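Outer membrane protein Omp121 (Bacteroides thetaiotaomicron, PDB 5FQ8) probably carries nutrients across the bacterial outer membrane as a TonB-dependent transporter, and binds calcium and magnesium ions. Local coordinates at residues P368-N373 and Y421-E426; V768-P773 and V869-N874; V600-P605 and I676-M681; G935-V940 and F948-M953. All coordinates share one frame; numbering follows the deposited sequence.

Contact 1: P368-N373 and Y421-E426; sequences PYYILN and YALYYE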
loop_
_atom_site.group_PDB
_atom_site.type_symbol
_atom_site.label_atom_id
_atom_site.label_comp_id
_atom_site.label_asym_id
_atom_site.label_seq_id
_atom_site.Cartn_x
_atom_site.Cartn_y
_atom_site.Cartn_z
ATOM N N PRO B 368 11.041 7.935 25.468
ATOM C CA PRO B 368 9.639 8.300 25.245
ATOM C C PRO B 368 9.474 9.584 24.487
ATOM O O PRO B 368 8.493 9.744 23.757
ATOM C CB PRO B 368 9.083 8.431 26.666
ATOM C CG PRO B 368 10.049 7.733 27.539
ATOM C CD PRO B 368 11.375 7.931 26.897
ATOM N N TYR B 369 10.396 10.519 24.641
ATOM C CA TYR B 369 10.268 11.763 23.905
ATOM C C TYR B 369 10.598 11.576 22.437
ATOM O O TYR B 369 10.091 12.323 21.598
ATOM C CB TYR B 369 11.162 12.826 24.520
ATOM C CG TYR B 369 10.793 13.219 25.933
ATOM C CD1 TYR B 369 9.829 14.178 26.174
ATOM C CD2 TYR B 369 11.427 12.644 27.018
ATOM C CE1 TYR B 369 9.507 14.548 27.445
ATOM C CE2 TYR B 369 11.110 13.009 28.293
ATOM C CZ TYR B 369 10.149 13.966 28.505
ATOM O OH TYR B 369 9.835 14.333 29.791
ATOM N N TYR B 370 11.442 10.597 22.103
ATOM C CA TYR B 370 11.642 10.262 20.702
ATOM C C TYR B 370 10.361 9.714 20.098
ATOM O O TYR B 370 9.938 10.149 19.027
ATOM C CB TYR B 370 12.790 9.255 20.537
ATOM C CG TYR B 370 13.117 9.004 19.082
ATOM C CD1 TYR B 370 12.380 8.102 18.328
ATOM C CD2 TYR B 370 14.135 9.701 18.454
ATOM C CE1 TYR B 370 12.648 7.899 17.003
ATOM C CE2 TYR B 370 14.413 9.497 17.120
ATOM C CZ TYR B 370 13.666 8.596 16.406
ATOM O OH TYR B 370 13.935 8.400 15.084
ATOM N N ILE B 371 9.727 8.760 20.773
ATOM C CA ILE B 371 8.549 8.116 20.201
ATOM C C ILE B 371 7.451 9.136 19.939
ATOM O O ILE B 371 6.777 9.086 18.905
ATOM C CB ILE B 371 8.055 6.982 21.115
ATOM C CG1 ILE B 371 9.173 5.980 21.363
ATOM C CG2 ILE B 371 6.885 6.294 20.495
ATOM C CD1 ILE B 371 8.803 4.883 22.326
ATOM N N LEU B 372 7.261 10.083 20.864
ATOM C CA LEU B 372 6.207 11.084 20.712
ATOM C C LEU B 372 6.544 12.109 19.641
ATOM O O LEU B 372 5.653 12.588 18.931
ATOM C CB LEU B 372 5.959 11.794 22.040
ATOM C CG LEU B 372 5.279 11.058 23.184
ATOM C CD1 LEU B 372 5.618 11.772 24.439
ATOM C CD2 LEU B 372 3.800 11.038 22.980
ATOM N N ASN B 373 7.816 12.440 19.501
ATOM C CA ASN B 373 8.262 13.415 18.525
ATOM C C ASN B 373 8.464 12.851 17.124
ATOM O O ASN B 373 8.606 13.636 16.190
ATOM C CB ASN B 373 9.565 14.040 18.997
ATOM C CG ASN B 373 9.341 15.280 19.800
ATOM O OD1 ASN B 373 8.535 16.124 19.436
ATOM N ND2 ASN B 373 10.049 15.401 20.909
ATOM N N TYR B 421 16.181 1.074 12.215
ATOM C CA TYR B 421 17.375 0.301 11.896
ATOM C C TYR B 421 18.356 1.120 11.071
ATOM O O TYR B 421 19.543 1.199 11.398
ATOM C CB TYR B 421 17.001 -0.983 11.161
ATOM C CG TYR B 421 18.169 -1.914 10.941
ATOM C CD1 TYR B 421 18.537 -2.822 11.907
ATOM C CD2 TYR B 421 18.909 -1.873 9.777
ATOM C CE1 TYR B 421 19.589 -3.667 11.729
ATOM C CE2 TYR B 421 19.976 -2.716 9.591
ATOM C CZ TYR B 421 20.310 -3.612 10.576
ATOM O OH TYR B 421 21.365 -4.474 10.410
ATOM N N ALA B 422 17.877 1.740 9.996
ATOM C CA ALA B 422 18.771 2.495 9.135
ATOM C C ALA B 422 19.452 3.623 9.883
ATOM O O ALA B 422 20.636 3.896 9.669
ATOM C CB ALA B 422 18.002 3.057 7.951
ATOM N N LEU B 423 18.726 4.274 10.784
ATOM C CA LEU B 423 19.239 5.476 11.413
ATOM C C LEU B 423 20.208 5.181 12.539
ATOM O O LEU B 423 21.188 5.907 12.719
ATOM C CB LEU B 423 18.092 6.298 11.959
ATOM C CG LEU B 423 17.154 6.930 10.967
ATOM C CD1 LEU B 423 15.988 7.476 11.732
ATOM C CD2 LEU B 423 17.907 8.026 10.300
ATOM N N TYR B 424 19.952 4.153 13.326
ATOM C CA TYR B 424 20.634 4.067 14.599
ATOM C C TYR B 424 21.312 2.738 14.867
ATOM O O TYR B 424 22.000 2.628 15.885
ATOM C CB TYR B 424 19.652 4.393 15.747
ATOM C CG TYR B 424 18.927 5.720 15.575
ATOM C CD1 TYR B 424 19.616 6.922 15.576
ATOM C CD2 TYR B 424 17.557 5.766 15.398
ATOM C CE1 TYR B 424 18.958 8.124 15.410
ATOM C CE2 TYR B 424 16.903 6.956 15.225
ATOM C CZ TYR B 424 17.600 8.133 15.232
ATOM O OH TYR B 424 16.920 9.325 15.063
ATOM N N TYR B 425 21.192 1.747 13.984
ATOM C CA TYR B 425 21.685 0.418 14.330
ATOM C C TYR B 425 23.200 0.321 14.242
ATOM O O TYR B 425 23.854 -0.140 15.181
ATOM C CB TYR B 425 21.048 -0.641 13.445
ATOM C CG TYR B 425 21.550 -2.001 13.812
ATOM C CD1 TYR B 425 21.141 -2.608 14.991
ATOM C CD2 TYR B 425 22.455 -2.676 12.999
ATOM C CE1 TYR B 425 21.599 -3.845 15.346
ATOM C CE2 TYR B 425 22.914 -3.917 13.345
ATOM C CZ TYR B 425 22.487 -4.496 14.523
ATOM O OH TYR B 425 22.943 -5.734 14.882
ATOM N N GLU B 426 23.774 0.720 13.117
ATOM C CA GLU B 426 25.204 0.541 12.908
ATOM C C GLU B 426 26.011 1.440 13.830
ATOM O O GLU B 426 25.853 2.659 13.812
ATOM C CB GLU B 426 25.554 0.846 11.465
ATOM C CG GLU B 426 27.031 0.827 11.180
ATOM C CD GLU B 426 27.379 1.520 9.894
ATOM O OE1 GLU B 426 26.579 1.445 8.943
ATOM O OE2 GLU B 426 28.449 2.156 9.842
#
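Y370 and Y424 join two short helices, 368-374 and 420-424, that sit in successive long loops at one end of the TonB-dependent barrel, the end that is extracellular in this family. The backbones stay well apart, 12.5 Å between the CA atoms of Y370 and Y424, and the two phenols bridge the interval from opposite directions.

The polar part is a single hydrogen bond, 3.1 Å between Y370 OH and Y424 OH, in which either hydroxyl could donate. Each oxygen lies at the edge of the other ring, near its plane. Y370 reaches that point because its CG is anti to the backbone N (chi1 -174°), which carries the phenol toward helix 420-424. A phenylalanine in place of Y370 would probably leave the Y424 hydroxyl without this partner.

The aromatic part is oblique: the ring centroids are 5.7 Å apart and the planes stand at 84°.

Apolar contact is slight. Y370 CZ lies 3.8 Å from Y424 CE2. L423 CB covers one face of the neighbouring Y424 ring, over its centre, while Y424 also packs on P356. From L423, the methyl CD1 comes within 4.0 Å of Y370 OH.

Contact 2: V768-P773 and V869-N874; sequences VAERDP and VTYVEN
Both carboxylate oxygens of D772, the residue whose CB rests on the ring of Y871, are held from beyond the contact: OD1 accepts from the backbone N of Q774, and OD2 forms a salt bridge with R776. What D772 offers Y871 is therefore its methylene. CB stands 3.5 Å from the ring centroid and only 7° off the ring normal, a CH-pi contact over the middle of one face, with all six ring carbons at similar range. With chi1 at 68°, D772 CG lies between the backbone N and the carbonyl carbon, and the carboxylate stands farther from the ring than CB does.

P773 extends the cover. Its CD approaches Y871 CE2 obliquely at 3.4 Å, the proline and tyrosine side chains arriving from opposite directions. Near the phenol end, E770 OE2 comes to 4.4 Å from Y871 OH without bonding to it; this oxygen instead pairs with K862, whose strand 859-865 lies beside 868-873, and the Y871 side chain also packs on K862.

The contact thus lays the loop that leads into strand 777-778 against strand 868-873, two outermost strands of a small three-stranded mixed sheet. No hydrogen bond crosses between the segments: the two acids are paired with R776 and K862, which probably balances their charges, and the tyrosine ring packs on the neutral carbon between a charged group and its backbone.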
loop_
_atom_site.group_PDB
_atom_site.type_symbol
_atom_site.label_atom_id
_atom_site.label_comp_id
_atom_site.label_asym_id
_atom_site.label_seq_id
_atom_site.Cartn_x
_atom_site.Cartn_y
_atom_site.Cartn_z
ATOM N N VAL B 768 -3.551 -20.014 37.835
ATOM C CA VAL B 768 -3.401 -20.006 39.275
ATOM C C VAL B 768 -2.391 -21.080 39.633
ATOM O O VAL B 768 -2.076 -21.949 38.824
ATOM C CB VAL B 768 -4.746 -20.246 39.988
ATOM C CG1 VAL B 768 -5.200 -21.654 39.752
ATOM C CG2 VAL B 768 -4.661 -19.918 41.487
ATOM N N ALA B 769 -1.865 -21.007 40.849
ATOM C CA ALA B 769 -0.890 -22.002 41.249
ATOM C C ALA B 769 -1.568 -23.252 41.782
ATOM O O ALA B 769 -2.731 -23.241 42.178
ATOM C CB ALA B 769 0.066 -21.448 42.289
ATOM N N GLU B 770 -0.823 -24.350 41.751
ATOM C CA GLU B 770 -1.326 -25.624 42.239
ATOM C C GLU B 770 -1.391 -25.627 43.764
ATOM O O GLU B 770 -0.568 -25.012 44.447
ATOM C CB GLU B 770 -0.431 -26.757 41.738
ATOM C CG GLU B 770 -0.921 -28.151 42.084
ATOM C CD GLU B 770 0.034 -29.250 41.688
ATOM O OE1 GLU B 770 1.212 -28.970 41.418
ATOM O OE2 GLU B 770 -0.406 -30.409 41.647
ATOM N N ARG B 771 -2.394 -26.316 44.294
ATOM C CA ARG B 771 -2.574 -26.453 45.732
ATOM C C ARG B 771 -2.706 -27.924 46.089
ATOM O O ARG B 771 -3.186 -28.730 45.290
ATOM C CB ARG B 771 -3.812 -25.701 46.237
ATOM C CG ARG B 771 -3.899 -24.241 45.841
ATOM C CD ARG B 771 -3.309 -23.328 46.891
ATOM N NE ARG B 771 -3.298 -21.942 46.440
ATOM C CZ ARG B 771 -3.089 -20.891 47.224
ATOM N NH1 ARG B 771 -2.876 -21.042 48.519
ATOM N NH2 ARG B 771 -3.105 -19.683 46.705
ATOM N N ASP B 772 -2.281 -28.275 47.292
ATOM C CA ASP B 772 -2.462 -29.641 47.759
ATOM C C ASP B 772 -3.901 -29.801 48.231
ATOM O O ASP B 772 -4.630 -28.822 48.340
ATOM C CB ASP B 772 -1.423 -29.966 48.831
ATOM C CG ASP B 772 -1.625 -29.210 50.118
ATOM O OD1 ASP B 772 -2.639 -28.515 50.284
ATOM O OD2 ASP B 772 -0.749 -29.333 50.992
ATOM N N PRO B 773 -4.369 -31.022 48.500
ATOM C CA PRO B 773 -5.792 -31.183 48.834
ATOM C C PRO B 773 -6.193 -30.425 50.064
ATOM O O PRO B 773 -7.385 -30.370 50.379
ATOM C CB PRO B 773 -5.942 -32.691 49.044
ATOM C CG PRO B 773 -4.832 -33.288 48.286
ATOM C CD PRO B 773 -3.693 -32.325 48.427
ATOM N N VAL B 869 1.496 -39.607 44.821
ATOM C CA VAL B 869 1.522 -38.173 45.091
ATOM C C VAL B 869 1.657 -37.968 46.588
ATOM O O VAL B 869 0.859 -38.499 47.368
ATOM C CB VAL B 869 0.265 -37.461 44.563
ATOM C CG1 VAL B 869 0.406 -35.960 44.747
ATOM C CG2 VAL B 869 0.029 -37.790 43.101
ATOM N N THR B 870 2.657 -37.186 46.981
ATOM C CA THR B 870 2.967 -36.930 48.376
ATOM C C THR B 870 3.358 -35.475 48.516
ATOM O O THR B 870 3.995 -34.922 47.622
ATOM C CB THR B 870 4.114 -37.801 48.858
ATOM O OG1 THR B 870 3.863 -39.160 48.491
ATOM C CG2 THR B 870 4.258 -37.696 50.361
ATOM N N TYR B 871 2.997 -34.865 49.635
ATOM C CA TYR B 871 3.286 -33.463 49.864
ATOM C C TYR B 871 4.150 -33.308 51.101
ATOM O O TYR B 871 4.000 -34.054 52.068
ATOM C CB TYR B 871 2.003 -32.681 49.989
ATOM C CG TYR B 871 1.176 -32.703 48.734
ATOM C CD1 TYR B 871 1.463 -31.849 47.674
ATOM C CD2 TYR B 871 0.102 -33.565 48.608
ATOM C CE1 TYR B 871 0.706 -31.861 46.532
ATOM C CE2 TYR B 871 -0.660 -33.579 47.464
ATOM C CZ TYR B 871 -0.354 -32.729 46.431
ATOM O OH TYR B 871 -1.127 -32.770 45.300
ATOM N N VAL B 872 5.063 -32.343 51.057
ATOM C CA VAL B 872 6.073 -32.145 52.091
ATOM C C VAL B 872 6.281 -30.653 52.288
ATOM O O VAL B 872 6.306 -29.900 51.314
ATOM C CB VAL B 872 7.400 -32.823 51.704
ATOM C CG1 VAL B 872 8.489 -32.448 52.679
ATOM C CG2 VAL B 872 7.227 -34.311 51.657
ATOM N N GLU B 873 6.432 -30.225 53.543
ATOM C CA GLU B 873 6.731 -28.826 53.825
ATOM C C GLU B 873 7.906 -28.362 52.986
ATOM O O GLU B 873 8.948 -29.016 52.934
ATOM C CB GLU B 873 7.044 -28.610 55.306
ATOM C CG GLU B 873 7.561 -27.198 55.598
ATOM C CD GLU B 873 8.003 -26.976 57.035
ATOM O OE1 GLU B 873 7.518 -27.692 57.929
ATOM O OE2 GLU B 873 8.844 -26.081 57.263
ATOM N N ASN B 874 7.729 -27.233 52.325
ATOM C CA ASN B 874 8.748 -26.733 51.429
ATOM C C ASN B 874 9.866 -26.073 52.210
ATOM O O ASN B 874 9.626 -25.201 53.041
ATOM C CB ASN B 874 8.153 -25.741 50.446
ATOM C CG ASN B 874 9.212 -24.965 49.737
ATOM O OD1 ASN B 874 10.186 -25.531 49.257
ATOM N ND2 ASN B 874 9.061 -23.654 49.703
#

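Contact 3: V600-P605 and I676-M681; sequences VYMVNP and IFSLAM
M602 and S678 have the nearest CA atoms across the contact, 8.4 Å apart, where the irregular loop 600-605 runs beside the far end of strand 661-680, which pairs there with 689-693, and S678 forms the centre of an inverse gamma turn. No hydrogen bond passes directly between the segments, and the gap is spanned by one long side chain.

M602 starts out extended (chi2 -178°) and then bends at its thioether (chi3 74°), which brings the terminal methyl against the strand. There CE lies 3.7 Å from I676 CG2, while SD follows at 4.0 Å from that same methyl. The CG2 branch of I676 does the touching; the other branch leads away from the loop. On its further side along the strand the M602 methyl reaches S678 OG at 3.7 Å, a plain van der Waals approach, and it also passes 4.3 Å from F677 C.

The polar link is indirect. N691, on the adjoining strand 689-693, bonds S678 OG through OD1 and the carbonyl oxygen of M602 through ND2, so one amide serves both segments. Polar side chains of another protein chain bond Y601 N and P605 O, placing the loop at an interface in the assembly. The chemistry divides accordingly: the methionine end meets the strand through van der Waals contact, while the serine hydroxyl beside it is hydrogen-bonded to N691.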
loop_
_atom_site.group_PDB
_atom_site.type_symbol
_atom_site.label_atom_id
_atom_site.label_comp_id
_atom_site.label_asym_id
_atom_site.label_seq_id
_atom_site.Cartn_x
_atom_site.Cartn_y
_atom_site.Cartn_z
ATOM N N VAL B 600 -23.400 -8.594 8.370
ATOM C CA VAL B 600 -23.424 -8.858 6.937
ATOM C C VAL B 600 -22.652 -10.128 6.606
ATOM O O VAL B 600 -21.658 -10.475 7.262
ATOM C CB VAL B 600 -22.869 -7.680 6.123
ATOM C CG1 VAL B 600 -23.907 -6.623 5.993
ATOM C CG2 VAL B 600 -21.623 -7.141 6.758
ATOM N N TYR B 601 -23.116 -10.824 5.569
ATOM C CA TYR B 601 -22.355 -11.893 4.945
ATOM C C TYR B 601 -21.968 -12.958 5.970
ATOM O O TYR B 601 -20.812 -13.113 6.344
ATOM C CB TYR B 601 -21.104 -11.322 4.274
ATOM C CG TYR B 601 -21.295 -10.033 3.525
ATOM C CD1 TYR B 601 -22.359 -9.856 2.666
ATOM C CD2 TYR B 601 -20.392 -8.997 3.673
ATOM C CE1 TYR B 601 -22.512 -8.684 1.981
ATOM C CE2 TYR B 601 -20.538 -7.829 2.994
ATOM C CZ TYR B 601 -21.596 -7.669 2.153
ATOM O OH TYR B 601 -21.745 -6.489 1.475
ATOM N N MET B 602 -22.980 -13.677 6.425
ATOM C CA MET B 602 -22.779 -14.776 7.352
ATOM C C MET B 602 -23.467 -16.042 6.894
ATOM O O MET B 602 -23.450 -17.033 7.624
ATOM C CB MET B 602 -23.268 -14.388 8.754
ATOM C CG MET B 602 -22.495 -13.218 9.343
ATOM S SD MET B 602 -22.962 -12.749 10.998
ATOM C CE MET B 602 -22.262 -14.051 11.985
ATOM N N VAL B 603 -24.045 -16.042 5.704
ATOM C CA VAL B 603 -24.782 -17.180 5.181
ATOM C C VAL B 603 -23.951 -17.990 4.193
ATOM O O VAL B 603 -23.940 -19.218 4.244
ATOM C CB VAL B 603 -26.095 -16.695 4.532
ATOM C CG1 VAL B 603 -26.879 -17.862 3.987
ATOM C CG2 VAL B 603 -26.903 -15.941 5.540
ATOM N N ASN B 604 -23.266 -17.337 3.300
ATOM C CA ASN B 604 -22.653 -18.134 2.256
ATOM C C ASN B 604 -21.173 -18.309 2.507
ATOM O O ASN B 604 -20.531 -17.427 3.070
ATOM C CB ASN B 604 -22.838 -17.473 0.893
ATOM C CG ASN B 604 -24.278 -17.282 0.552
ATOM O OD1 ASN B 604 -25.080 -18.203 0.652
ATOM N ND2 ASN B 604 -24.627 -16.072 0.172
ATOM N N PRO B 605 -20.602 -19.435 2.095
ATOM C CA PRO B 605 -19.172 -19.643 2.302
ATOM C C PRO B 605 -18.383 -18.745 1.387
ATOM O O PRO B 605 -18.843 -18.360 0.314
ATOM C CB PRO B 605 -18.968 -21.116 1.946
ATOM C CG PRO B 605 -20.323 -21.705 1.832
ATOM C CD PRO B 605 -21.239 -20.600 1.469
ATOM N N ILE B 676 -27.437 -14.380 16.170
ATOM C CA ILE B 676 -26.485 -14.973 15.238
ATOM C C ILE B 676 -25.072 -14.558 15.610
ATOM O O ILE B 676 -24.775 -13.375 15.770
ATOM C CB ILE B 676 -26.805 -14.561 13.798
ATOM C CG1 ILE B 676 -28.080 -15.217 13.311
ATOM C CG2 ILE B 676 -25.706 -14.979 12.910
ATOM C CD1 ILE B 676 -29.243 -14.315 13.309
ATOM N N PHE B 677 -24.181 -15.532 15.702
ATOM C CA PHE B 677 -22.857 -15.289 16.240
ATOM C C PHE B 677 -21.903 -16.312 15.655
ATOM O O PHE B 677 -22.294 -17.452 15.404
ATOM C CB PHE B 677 -22.901 -15.371 17.771
ATOM C CG PHE B 677 -21.568 -15.311 18.424
ATOM C CD1 PHE B 677 -20.895 -14.127 18.538
ATOM C CD2 PHE B 677 -21.007 -16.439 18.954
ATOM C CE1 PHE B 677 -19.682 -14.062 19.148
ATOM C CE2 PHE B 677 -19.786 -16.387 19.565
ATOM C CZ PHE B 677 -19.118 -15.183 19.664
ATOM N N SER B 678 -20.663 -15.896 15.416
ATOM C CA SER B 678 -19.638 -16.799 14.889
ATOM C C SER B 678 -19.070 -17.583 16.055
ATOM O O SER B 678 -18.085 -17.192 16.677
ATOM C CB SER B 678 -18.565 -16.020 14.151
ATOM O OG SER B 678 -19.011 -15.653 12.855
ATOM N N LEU B 679 -19.688 -18.727 16.325
ATOM C CA LEU B 679 -19.389 -19.521 17.508
ATOM C C LEU B 679 -18.138 -20.365 17.322
ATOM O O LEU B 679 -17.951 -20.986 16.280
ATOM C CB LEU B 679 -20.571 -20.429 17.813
ATOM C CG LEU B 679 -20.585 -21.095 19.169
ATOM C CD1 LEU B 679 -20.480 -20.024 20.213
ATOM C CD2 LEU B 679 -21.867 -21.860 19.301
ATOM N N ALA B 680 -17.305 -20.427 18.358
ATOM C CA ALA B 680 -16.039 -21.149 18.252
ATOM C C ALA B 680 -16.258 -22.635 18.006
ATOM O O ALA B 680 -17.231 -23.225 18.472
ATOM C CB ALA B 680 -15.202 -20.955 19.510
ATOM N N MET B 681 -15.337 -23.235 17.257
ATOM C CA MET B 681 -15.449 -24.614 16.808
ATOM C C MET B 681 -14.059 -25.212 16.683
ATOM O O MET B 681 -13.074 -24.493 16.488
ATOM C CB MET B 681 -16.170 -24.696 15.474
ATOM C CG MET B 681 -16.723 -26.026 15.114
ATOM S SD MET B 681 -17.749 -25.762 13.714
ATOM C CE MET B 681 -18.442 -27.330 13.454
#

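Contact 4: G935-V940 and F948-M953; sequences GNNLFV and FIDPEM
D950 meets N937 and V940 inside the TonB-dependent barrel, where the loop after strand 928-941 folds back on that strand and the strand itself turns a corner at N937. From the D950 backbone the side chain heads toward the strand; its CB has the V940 methyls as neighbours, CG1 at 4.6 Å. A chi1 of 164° swings CG beside the carbonyl carbon, carrying the carboxylate on toward N937.

Of the two oxygens, OD1 lies 4.4 Å from V940 CG2 and receives the backbone N of E952 at 2.9 Å, with an N-H...O angle of 159°, closing an Asx turn. That N-H arrives from above the carboxylate, 58° out of its plane. K906 adds a salt bridge to OD1 and another to E952, which also pairs with R908 and bonds the backbone N of S75 in the plug domain.

Replacing D950 by a leucine would probably free the turn at E952 to open and leave K906 with one counter-charge fewer.

At the tip, OD2 is hydrogen-bonded to S972 OG, and N937 ND2 to S973 O. The N937 amide and D950 carboxylate approach from opposite directions, their planes 36° apart, N937 OD1 being 3.8 Å from D950 OD2.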
loop_
_atom_site.group_PDB
_atom_site.type_symbol
_atom_site.label_atom_id
_atom_site.label_comp_id
_atom_site.label_asym_id
_atom_site.label_seq_id
_atom_site.Cartn_x
_atom_site.Cartn_y
_atom_site.Cartn_z
ATOM N N GLY B 935 -15.122 20.897 37.161
ATOM C CA GLY B 935 -14.093 19.883 37.248
ATOM C C GLY B 935 -14.705 18.516 37.049
ATOM O O GLY B 935 -15.772 18.234 37.592
ATOM N N ASN B 936 -14.075 17.662 36.263
ATOM C CA ASN B 936 -14.609 16.334 36.026
ATOM C C ASN B 936 -13.522 15.296 36.239
ATOM O O ASN B 936 -12.333 15.590 36.109
ATOM C CB ASN B 936 -15.183 16.233 34.628
ATOM C CG ASN B 936 -16.282 17.222 34.401
ATOM O OD1 ASN B 936 -17.010 17.566 35.319
ATOM N ND2 ASN B 936 -16.402 17.706 33.180
ATOM N N ASN B 937 -13.946 14.075 36.571
ATOM C CA ASN B 937 -13.028 12.971 36.830
ATOM C C ASN B 937 -11.957 13.433 37.818
ATOM O O ASN B 937 -10.761 13.417 37.535
ATOM C CB ASN B 937 -12.425 12.472 35.511
ATOM C CG ASN B 937 -11.770 11.093 35.622
ATOM O OD1 ASN B 937 -12.300 10.168 36.232
ATOM N ND2 ASN B 937 -10.612 10.957 35.009
ATOM N N LEU B 938 -12.420 13.887 38.982
ATOM C CA LEU B 938 -11.579 14.668 39.876
ATOM C C LEU B 938 -10.806 13.823 40.867
ATOM O O LEU B 938 -9.659 14.139 41.181
ATOM C CB LEU B 938 -12.426 15.691 40.625
ATOM C CG LEU B 938 -12.715 16.967 39.847
ATOM C CD1 LEU B 938 -13.388 17.977 40.727
ATOM C CD2 LEU B 938 -11.418 17.517 39.300
ATOM N N PHE B 939 -11.399 12.754 41.372
ATOM C CA PHE B 939 -10.705 11.918 42.337
ATOM C C PHE B 939 -11.328 10.539 42.276
ATOM O O PHE B 939 -12.540 10.418 42.133
ATOM C CB PHE B 939 -10.813 12.519 43.739
ATOM C CG PHE B 939 -9.749 12.071 44.672
ATOM C CD1 PHE B 939 -9.842 10.842 45.307
ATOM C CD2 PHE B 939 -8.658 12.877 44.929
ATOM C CE1 PHE B 939 -8.865 10.414 46.183
ATOM C CE2 PHE B 939 -7.670 12.462 45.803
ATOM C CZ PHE B 939 -7.775 11.223 46.436
ATOM N N VAL B 940 -10.505 9.502 42.359
ATOM C CA VAL B 940 -10.989 8.131 42.254
ATOM C C VAL B 940 -10.491 7.346 43.456
ATOM O O VAL B 940 -9.337 7.492 43.864
ATOM C CB VAL B 940 -10.563 7.488 40.922
ATOM C CG1 VAL B 940 -9.072 7.461 40.819
ATOM C CG2 VAL B 940 -11.172 6.127 40.769
ATOM N N PHE B 948 -3.149 0.745 41.095
ATOM C CA PHE B 948 -2.517 0.820 39.792
ATOM C C PHE B 948 -3.260 1.693 38.798
ATOM O O PHE B 948 -2.643 2.563 38.186
ATOM C CB PHE B 948 -2.331 -0.599 39.230
ATOM C CG PHE B 948 -1.760 -1.553 40.216
ATOM C CD1 PHE B 948 -0.492 -1.367 40.718
ATOM C CD2 PHE B 948 -2.500 -2.612 40.664
ATOM C CE1 PHE B 948 0.019 -2.223 41.635
ATOM C CE2 PHE B 948 -1.994 -3.462 41.581
ATOM C CZ PHE B 948 -0.728 -3.277 42.066
ATOM N N ILE B 949 -4.558 1.489 38.605
ATOM C CA ILE B 949 -5.263 2.135 37.511
ATOM C C ILE B 949 -6.568 2.772 37.959
ATOM O O ILE B 949 -7.182 2.366 38.947
ATOM C CB ILE B 949 -5.583 1.141 36.390
ATOM C CG1 ILE B 949 -6.461 0.029 36.938
ATOM C CG2 ILE B 949 -4.342 0.588 35.808
ATOM C CD1 ILE B 949 -7.154 -0.753 35.870
ATOM N N ASP B 950 -6.996 3.765 37.200
ATOM C CA ASP B 950 -8.387 4.174 37.214
ATOM C C ASP B 950 -9.093 3.147 36.354
ATOM O O ASP B 950 -8.870 3.106 35.145
ATOM C CB ASP B 950 -8.559 5.598 36.683
ATOM C CG ASP B 950 -9.997 5.933 36.317
ATOM O OD1 ASP B 950 -10.914 5.130 36.527
ATOM O OD2 ASP B 950 -10.214 7.037 35.804
ATOM N N PRO B 951 -9.928 2.316 36.926
ATOM C CA PRO B 951 -10.571 1.247 36.160
ATOM C C PRO B 951 -11.354 1.671 34.929
ATOM O O PRO B 951 -11.862 0.797 34.225
ATOM C CB PRO B 951 -11.516 0.635 37.188
ATOM C CG PRO B 951 -10.847 0.835 38.449
ATOM C CD PRO B 951 -10.139 2.138 38.362
ATOM N N GLU B 952 -11.486 2.966 34.652
ATOM C CA GLU B 952 -12.240 3.400 33.486
ATOM C C GLU B 952 -11.296 3.487 32.288
ATOM O O GLU B 952 -10.944 4.561 31.800
ATOM C CB GLU B 952 -12.924 4.729 33.758
ATOM C CG GLU B 952 -14.096 4.984 32.849
ATOM C CD GLU B 952 -14.769 6.307 33.089
ATOM O OE1 GLU B 952 -14.590 6.873 34.180
ATOM O OE2 GLU B 952 -15.473 6.775 32.175
ATOM N N MET B 953 -10.896 2.312 31.808
ATOM C CA MET B 953 -9.781 2.177 30.880
ATOM C C MET B 953 -9.981 0.968 29.982
ATOM O O MET B 953 -10.328 -0.110 30.467
ATOM C CB MET B 953 -8.468 1.984 31.628
ATOM C CG MET B 953 -7.573 3.156 31.711
ATOM S SD MET B 953 -6.144 2.590 32.597
ATOM C CE MET B 953 -5.198 4.082 32.666
#

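In the fold
Along the chain the contacts follow one another in the order 1, 3, 2, 4, each closing before the next opens. Contacts 1 and 2 lie in long loops beyond the barrel strands, with their centres about 49 Å apart, contact 2 on a small separate sheet. Contact 3 uses the end of barrel strand 661-680 and contact 4 barrel strand 928-941, yet their centres are about 38 Å apart. Contact 4 is the nearest of the four to the centre of the chain and the one buried throughout. No two touch; the closest approach is about 15 Å between nearest atoms of contacts 1 and 4. Together they tie excursions of the chain locally, around and within one transporter barrel.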